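Local coordinates for core protein VP4 (Bluetongue virus, PDB 2JHP) that caps viral RNA as a multifunctional capping enzyme, and is one of the five proteins that form the inner capsid of the virus, at residues Met128-His133 with Asp403-Asp408; Ala407-Leu412 with Ser431-Ala436. One frame throughout, in Å; residues are numbered along the deposited sequence.

Both interactions sit in one mixed sheet and meet at strand 406-408, whose residues Ala407 and Asp408 belong to both. Interaction 1 joins this strand to 131-132 and interaction 2 joins it to 433-437, so the two contacts tile three neighbouring parallel strands; their centres are about 10 Å apart. Along the chain, 128-133 comes first and 403-408 follows 270 residues later; 407-412 runs on from there, and helix 421-430 leads to 431-436 in a beta-alpha-beta unit. Strands far apart in sequence are thereby brought side by side, and the residues just after strands 131-132 and 406-408 form part of a pocket that holds S-adenosyl-L-homocysteine and, nearby, guanine.

Interaction 1: Met128-His133 with Asp403-Asp408; sequences MAIEFH and DEPRAD
Glu131-Phe132 and Arg406-Ala407 pair in parallel as neighbouring strands near the middle of a mixed seven-stranded sheet of order 3-2-1-4-5-7-6. The join starts at Pro405 O, which accepts two successive amides: Ile130 N at 2.9 Å, tilted 31° from the carbonyl plane, and Glu131 N, which lies in that plane on a nearly straight bond. From there Ala407 N gives to Glu131 O (2.7 Å), and His133 N to Ala407 O (3.1 Å). On one face of the sheet the methyl of Ala407 lies over the Phe132 ring, its CB 3.9 Å from CE2, and helix 114-128 packs on both through Ala125. On the face of Glu131 and Arg406, the Arg406 guanidinium lies flat on the His133 ring with planes 22° apart, NH2 sitting above the CG-CD2 rim. Asp408 holds the guanidinium side-on, with NE 2.8 Å from OD2 and NH2 bonded to OD1. Glu131 OE1 accepts His133 NE2 at 3.0 Å, in the plane of the imidazole, which limits rotation of the ring; Tyr151 also stacks on this histidine. His133 lines the S-adenosyl-L-homocysteine pocket, though its side chain stays about 6 Å from the ligand. The strand order, with the cofactor product bound just past the strand end, is consistent with strands one and four of a Rossmann-like class I methyltransferase.

Interaction 2: Ala407-Leu412 with Ser431-Ala436; sequences ADLFYL and SVIATA. With SAH (S-adenosyl-L-homocysteine), chain B; GUN (guanine), chain E.
Thr435 reaches from strand 433-437 to the turn of Leu409 and Phe410, and can be followed from the backbone outward. Its CB lies 4.0 Å from Phe410 N. With chi1 57°, OG1 falls between the backbone N and the carbonyl carbon and accepts that amide, 2.6 Å from Phe410 N. The other branch, CG2, sits over one face of the Phe410 ring, toward its rim, and touches Leu409 CD2 as well. Guanine approaches the opposite face of the ring, its N1 3.9 Å from Phe410 CE2, while a carboxylate oxygen of S-adenosyl-L-homocysteine lies at the ring edge. Behind this turn the strands are joined by Asp408 N to Ile433 O (2.8 Å) and, weakly, by Thr435 N to Asp408 O. A water ties the end of the pairing together, donating to Asp408 O and Thr435 O and accepting from Leu412 N. Tyr411 OH donates to Asp408 OD1 at 2.7 Å, joining the carboxylate that pairs with Arg406, and its ring brings CD1 within 3.4 Å of the ligand adenine atom C5. Leu409 O accepts the amino nitrogen N of the ligand at 2.5 Å. Ligand recognition here thus combines a backbone carbonyl for the amino group, a Phe410 face for guanine and an oblique Tyr411 ring beside the adenine, while Thr435, in the second shell, is placed to position Phe410 through both branches.

Interaction 1: Met128-His133 with Asp403-Asp408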
loop_
_atom_site.group_PDB
_atom_site.type_symbol
_atom_site.label_atom_id
_atom_site.label_comp_id
_atom_site.label_asym_id
_atom_site.label_seq_id
_atom_site.Cartn_x
_atom_site.Cartn_y
_atom_site.Cartn_z
ATOM N N MET A 128 3.417 11.089 8.629
ATOM C CA MET A 128 2.373 11.671 9.463
ATOM C C MET A 128 1.693 10.718 10.453
ATOM O O MET A 128 0.890 11.164 11.268
ATOM C CB MET A 128 1.318 12.366 8.596
ATOM C CG MET A 128 1.860 13.404 7.627
ATOM S SD MET A 128 2.532 14.855 8.443
ATOM C CE MET A 128 2.958 15.864 7.034
ATOM N N ALA A 129 2.000 9.424 10.413
ATOM C CA ALA A 129 1.272 8.481 11.280
ATOM C C ALA A 129 2.135 7.490 12.058
ATOM O O ALA A 129 3.264 7.188 11.671
ATOM C CB ALA A 129 0.167 7.746 10.490
ATOM N N ILE A 130 1.589 7.012 13.173
ATOM C CA ILE A 130 2.184 5.920 13.933
ATOM C C ILE A 130 1.486 4.606 13.561
ATOM O O ILE A 130 2.154 3.628 13.260
ATOM C CB ILE A 130 2.178 6.188 15.489
ATOM C CG1 ILE A 130 3.368 7.063 15.916
ATOM C CG2 ILE A 130 2.239 4.896 16.285
ATOM C CD1 ILE A 130 3.250 8.500 15.513
ATOM N N GLU A 131 0.153 4.599 13.560
ATOM C CA GLU A 131 -0.628 3.380 13.326
ATOM C C GLU A 131 -0.979 3.146 11.844
ATOM O O GLU A 131 -1.388 4.085 11.140
ATOM C CB GLU A 131 -1.924 3.410 14.138
ATOM C CG GLU A 131 -1.758 3.483 15.643
ATOM C CD GLU A 131 -3.006 3.049 16.391
ATOM O OE1 GLU A 131 -4.063 2.883 15.752
ATOM O OE2 GLU A 131 -2.935 2.864 17.620
ATOM N N PHE A 132 -0.821 1.898 11.388
ATOM C CA PHE A 132 -1.206 1.487 10.030
ATOM C C PHE A 132 -2.147 0.298 10.060
ATOM O O PHE A 132 -1.820 -0.748 10.617
ATOM C CB PHE A 132 0.010 1.173 9.183
ATOM C CG PHE A 132 0.791 2.373 8.831
ATOM C CD1 PHE A 132 1.586 3.008 9.789
ATOM C CD2 PHE A 132 0.729 2.903 7.544
ATOM C CE1 PHE A 132 2.313 4.145 9.464
ATOM C CE2 PHE A 132 1.450 4.045 7.207
ATOM C CZ PHE A 132 2.243 4.667 8.169
ATOM N N HIS A 133 -3.328 0.470 9.469
ATOM C CA HIS A 133 -4.320 -0.599 9.436
ATOM C C HIS A 133 -4.494 -1.217 8.047
ATOM O O HIS A 133 -4.118 -0.619 7.038
ATOM C CB HIS A 133 -5.633 -0.116 10.043
ATOM C CG HIS A 133 -5.505 0.282 11.483
ATOM N ND1 HIS A 133 -5.758 -0.589 12.522
ATOM C CD2 HIS A 133 -5.110 1.444 12.055
ATOM C CE1 HIS A 133 -5.541 0.024 13.672
ATOM N NE2 HIS A 133 -5.147 1.258 13.417
ATOM N N ASP A 403 -5.047 5.703 20.085
ATOM C CA ASP A 403 -4.570 6.864 20.828
ATOM C C ASP A 403 -3.597 7.681 19.987
ATOM O O ASP A 403 -3.360 8.862 20.263
ATOM C CB ASP A 403 -3.861 6.413 22.108
ATOM C CG ASP A 403 -4.831 5.981 23.198
ATOM O OD1 ASP A 403 -5.951 6.546 23.268
ATOM O OD2 ASP A 403 -4.457 5.090 24.001
ATOM N N GLU A 404 -3.039 7.030 18.967
ATOM C CA GLU A 404 -1.995 7.597 18.120
ATOM C C GLU A 404 -2.576 7.943 16.751
ATOM O O GLU A 404 -3.572 7.334 16.339
ATOM C CB GLU A 404 -0.856 6.585 17.966
ATOM C CG GLU A 404 -0.318 6.020 19.282
ATOM C CD GLU A 404 0.616 6.976 20.008
ATOM O OE1 GLU A 404 1.129 7.918 19.366
ATOM O OE2 GLU A 404 0.845 6.781 21.224
ATOM N N PRO A 405 -1.983 8.937 16.050
ATOM C CA PRO A 405 -2.435 9.190 14.675
ATOM C C PRO A 405 -2.288 7.951 13.775
ATOM O O PRO A 405 -1.274 7.267 13.832
ATOM C CB PRO A 405 -1.553 10.357 14.199
ATOM C CG PRO A 405 -0.478 10.496 15.192
ATOM C CD PRO A 405 -0.932 9.882 16.473
ATOM N N ARG A 406 -3.311 7.688 12.963
ATOM C CA ARG A 406 -3.452 6.451 12.207
ATOM C C ARG A 406 -3.578 6.678 10.702
ATOM O O ARG A 406 -3.977 7.743 10.269
ATOM C CB ARG A 406 -4.666 5.676 12.714
ATOM C CG ARG A 406 -5.976 6.441 12.594
ATOM C CD ARG A 406 -7.185 5.628 13.079
ATOM N NE ARG A 406 -7.513 4.502 12.195
ATOM C CZ ARG A 406 -8.255 3.459 12.560
ATOM N NH1 ARG A 406 -8.744 3.366 13.798
ATOM N NH2 ARG A 406 -8.513 2.500 11.687
ATOM N N ALA A 407 -3.237 5.656 9.921
ATOM C CA ALA A 407 -3.424 5.636 8.469
ATOM C C ALA A 407 -4.255 4.417 8.077
ATOM O O ALA A 407 -4.174 3.366 8.718
ATOM C CB ALA A 407 -2.079 5.604 7.750
ATOM N N ASP A 408 -5.042 4.552 7.013
ATOM C CA ASP A 408 -6.025 3.516 6.661
ATOM C C ASP A 408 -6.101 3.257 5.148
ATOM O O ASP A 408 -7.117 3.495 4.489
ATOM C CB ASP A 408 -7.377 3.880 7.271
ATOM C CG ASP A 408 -7.358 3.805 8.792
ATOM O OD1 ASP A 408 -7.621 2.703 9.328
ATOM O OD2 ASP A 408 -7.081 4.844 9.445
#

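Interaction 2: Ala407-Leu412 with Ser431-Ala436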
loop_
_atom_site.group_PDB
_atom_site.type_symbol
_atom_site.label_atom_id
_atom_site.label_comp_id
_atom_site.label_asym_id
_atom_site.label_seq_id
_atom_site.Cartn_x
_atom_site.Cartn_y
_atom_site.Cartn_z
ATOM N N ALA A 407 -3.237 5.656 9.921
ATOM C CA ALA A 407 -3.424 5.636 8.469
ATOM C C ALA A 407 -4.255 4.417 8.077
ATOM O O ALA A 407 -4.174 3.366 8.718
ATOM C CB ALA A 407 -2.079 5.604 7.750
ATOM N N ASP A 408 -5.042 4.552 7.013
ATOM C CA ASP A 408 -6.025 3.516 6.661
ATOM C C ASP A 408 -6.101 3.257 5.148
ATOM O O ASP A 408 -7.117 3.495 4.489
ATOM C CB ASP A 408 -7.377 3.880 7.271
ATOM C CG ASP A 408 -7.358 3.805 8.792
ATOM O OD1 ASP A 408 -7.621 2.703 9.328
ATOM O OD2 ASP A 408 -7.081 4.844 9.445
ATOM N N LEU A 409 -4.988 2.769 4.618
ATOM C CA LEU A 409 -4.772 2.746 3.187
ATOM C C LEU A 409 -5.200 1.409 2.550
ATOM O O LEU A 409 -4.798 0.340 2.997
ATOM C CB LEU A 409 -3.305 3.077 2.886
ATOM C CG LEU A 409 -2.787 4.462 3.288
ATOM C CD1 LEU A 409 -1.288 4.537 3.281
ATOM C CD2 LEU A 409 -3.371 5.517 2.379
ATOM N N PHE A 410 -6.055 1.512 1.536
ATOM C CA PHE A 410 -6.400 0.429 0.632
ATOM C C PHE A 410 -6.933 -0.822 1.322
ATOM O O PHE A 410 -6.371 -1.902 1.167
ATOM C CB PHE A 410 -5.210 0.050 -0.287
ATOM C CG PHE A 410 -4.586 1.206 -0.995
ATOM C CD1 PHE A 410 -3.351 1.683 -0.594
ATOM C CD2 PHE A 410 -5.225 1.810 -2.068
ATOM C CE1 PHE A 410 -2.763 2.749 -1.241
ATOM C CE2 PHE A 410 -4.638 2.880 -2.736
ATOM C CZ PHE A 410 -3.406 3.353 -2.318
ATOM N N TYR A 411 -8.014 -0.676 2.078
ATOM C CA TYR A 411 -8.611 -1.823 2.735
ATOM C C TYR A 411 -10.087 -1.615 3.052
ATOM O O TYR A 411 -10.885 -2.549 2.949
ATOM C CB TYR A 411 -7.804 -2.226 3.989
ATOM C CG TYR A 411 -8.146 -1.504 5.282
ATOM C CD1 TYR A 411 -9.179 -1.961 6.101
ATOM C CD2 TYR A 411 -7.412 -0.388 5.699
ATOM C CE1 TYR A 411 -9.489 -1.314 7.303
ATOM C CE2 TYR A 411 -7.711 0.276 6.903
ATOM C CZ TYR A 411 -8.743 -0.194 7.702
ATOM O OH TYR A 411 -9.069 0.448 8.878
ATOM N N LEU A 412 -10.442 -0.395 3.436
ATOM C CA LEU A 412 -11.821 -0.073 3.834
ATOM C C LEU A 412 -12.913 -0.759 3.000
ATOM O O LEU A 412 -13.773 -1.440 3.547
ATOM C CB LEU A 412 -12.027 1.437 3.831
ATOM C CG LEU A 412 -11.892 2.243 5.138
ATOM C CD1 LEU A 412 -11.530 1.419 6.353
ATOM C CD2 LEU A 412 -10.936 3.399 4.975
ATOM N N SER A 431 -9.037 9.438 10.434
ATOM C CA SER A 431 -7.775 8.929 9.898
ATOM C C SER A 431 -6.920 10.074 9.367
ATOM O O SER A 431 -7.454 11.102 8.956
ATOM C CB SER A 431 -8.034 7.895 8.810
ATOM O OG SER A 431 -6.823 7.481 8.216
ATOM N N VAL A 432 -5.598 9.902 9.398
ATOM C CA VAL A 432 -4.684 10.918 8.871
ATOM C C VAL A 432 -4.715 10.855 7.361
ATOM O O VAL A 432 -4.570 11.870 6.687
ATOM C CB VAL A 432 -3.229 10.738 9.363
ATOM C CG1 VAL A 432 -2.314 11.758 8.721
ATOM C CG2 VAL A 432 -3.150 10.860 10.877
ATOM N N ILE A 433 -4.887 9.640 6.849
ATOM C CA ILE A 433 -5.016 9.373 5.423
ATOM C C ILE A 433 -5.736 8.052 5.246
ATOM O O ILE A 433 -5.299 7.016 5.757
ATOM C CB ILE A 433 -3.656 9.385 4.650
ATOM C CG1 ILE A 433 -3.919 9.190 3.147
ATOM C CG2 ILE A 433 -2.674 8.371 5.211
ATOM C CD1 ILE A 433 -2.759 9.545 2.237
ATOM N N ALA A 434 -6.860 8.100 4.545
ATOM C CA ALA A 434 -7.643 6.897 4.280
ATOM C C ALA A 434 -8.092 6.868 2.817
ATOM O O ALA A 434 -8.222 7.921 2.178
ATOM C CB ALA A 434 -8.829 6.830 5.226
ATOM N N THR A 435 -8.286 5.669 2.281
ATOM C CA THR A 435 -8.774 5.515 0.909
ATOM C C THR A 435 -10.065 4.707 0.853
ATOM O O THR A 435 -10.295 3.842 1.685
ATOM C CB THR A 435 -7.749 4.823 -0.012
ATOM O OG1 THR A 435 -7.414 3.546 0.535
ATOM C CG2 THR A 435 -6.505 5.667 -0.190
ATOM N N ALA A 436 -10.887 5.009 -0.144
ATOM C CA ALA A 436 -12.089 4.252 -0.420
ATOM C C ALA A 436 -12.309 4.151 -1.924
ATOM O O ALA A 436 -12.178 5.124 -2.663
ATOM C CB ALA A 436 -13.293 4.885 0.254
HETATM N N SAH B . -2.874 -1.228 3.476
HETATM C CA SAH B . -1.884 -1.842 2.537
HETATM C CB SAH B . -2.349 -3.135 1.859
HETATM C CG SAH B . -3.829 -3.404 1.664
HETATM S SD SAH B . -4.099 -5.127 1.166
HETATM C C SAH B . -1.355 -0.853 1.510
HETATM O O SAH B . -1.065 0.298 1.843
HETATM O OXT SAH B . -1.173 -1.188 0.339
HETATM C "C5'" SAH B . -5.628 -5.173 2.144
HETATM C "C4'" SAH B . -5.471 -5.918 3.458
HETATM O "O4'" SAH B . -6.315 -5.368 4.450
HETATM C "C3'" SAH B . -5.826 -7.397 3.338
HETATM O "O3'" SAH B . -4.844 -8.111 4.071
HETATM C "C2'" SAH B . -7.168 -7.524 4.043
HETATM O "O2'" SAH B . -7.331 -8.753 4.698
HETATM C "C1'" SAH B . -7.089 -6.392 5.067
HETATM N N9 SAH B . -8.418 -5.916 5.512
HETATM C C8 SAH B . -9.560 -5.790 4.755
HETATM N N7 SAH B . -10.558 -5.325 5.550
HETATM C C5 SAH B . -10.073 -5.151 6.803
HETATM C C6 SAH B . -10.647 -4.697 7.993
HETATM N N6 SAH B . -11.927 -4.331 8.025
HETATM N N1 SAH B . -9.883 -4.615 9.142
HETATM C C2 SAH B . -8.549 -4.984 9.112
HETATM N N3 SAH B . -7.976 -5.434 7.936
HETATM C C4 SAH B . -8.724 -5.520 6.795
HETATM N N9 GUN E . 0.161 -0.680 -3.599
HETATM C C8 GUN E . -0.100 -1.817 -2.955
HETATM N N7 GUN E . -1.382 -2.142 -3.142
HETATM C C5 GUN E . -1.944 -1.212 -3.913
HETATM C C6 GUN E . -3.231 -1.036 -4.427
HETATM O O6 GUN E . -4.123 -1.847 -4.184
HETATM N N1 GUN E . -3.501 0.082 -5.228
HETATM C C2 GUN E . -2.462 0.990 -5.483
HETATM N N2 GUN E . -2.679 2.052 -6.234
HETATM N N3 GUN E . -1.235 0.787 -4.970
HETATM C C4 GUN E . -0.956 -0.279 -4.204
HETATM O O HOH W 1 -8.767 1.946 3.127
#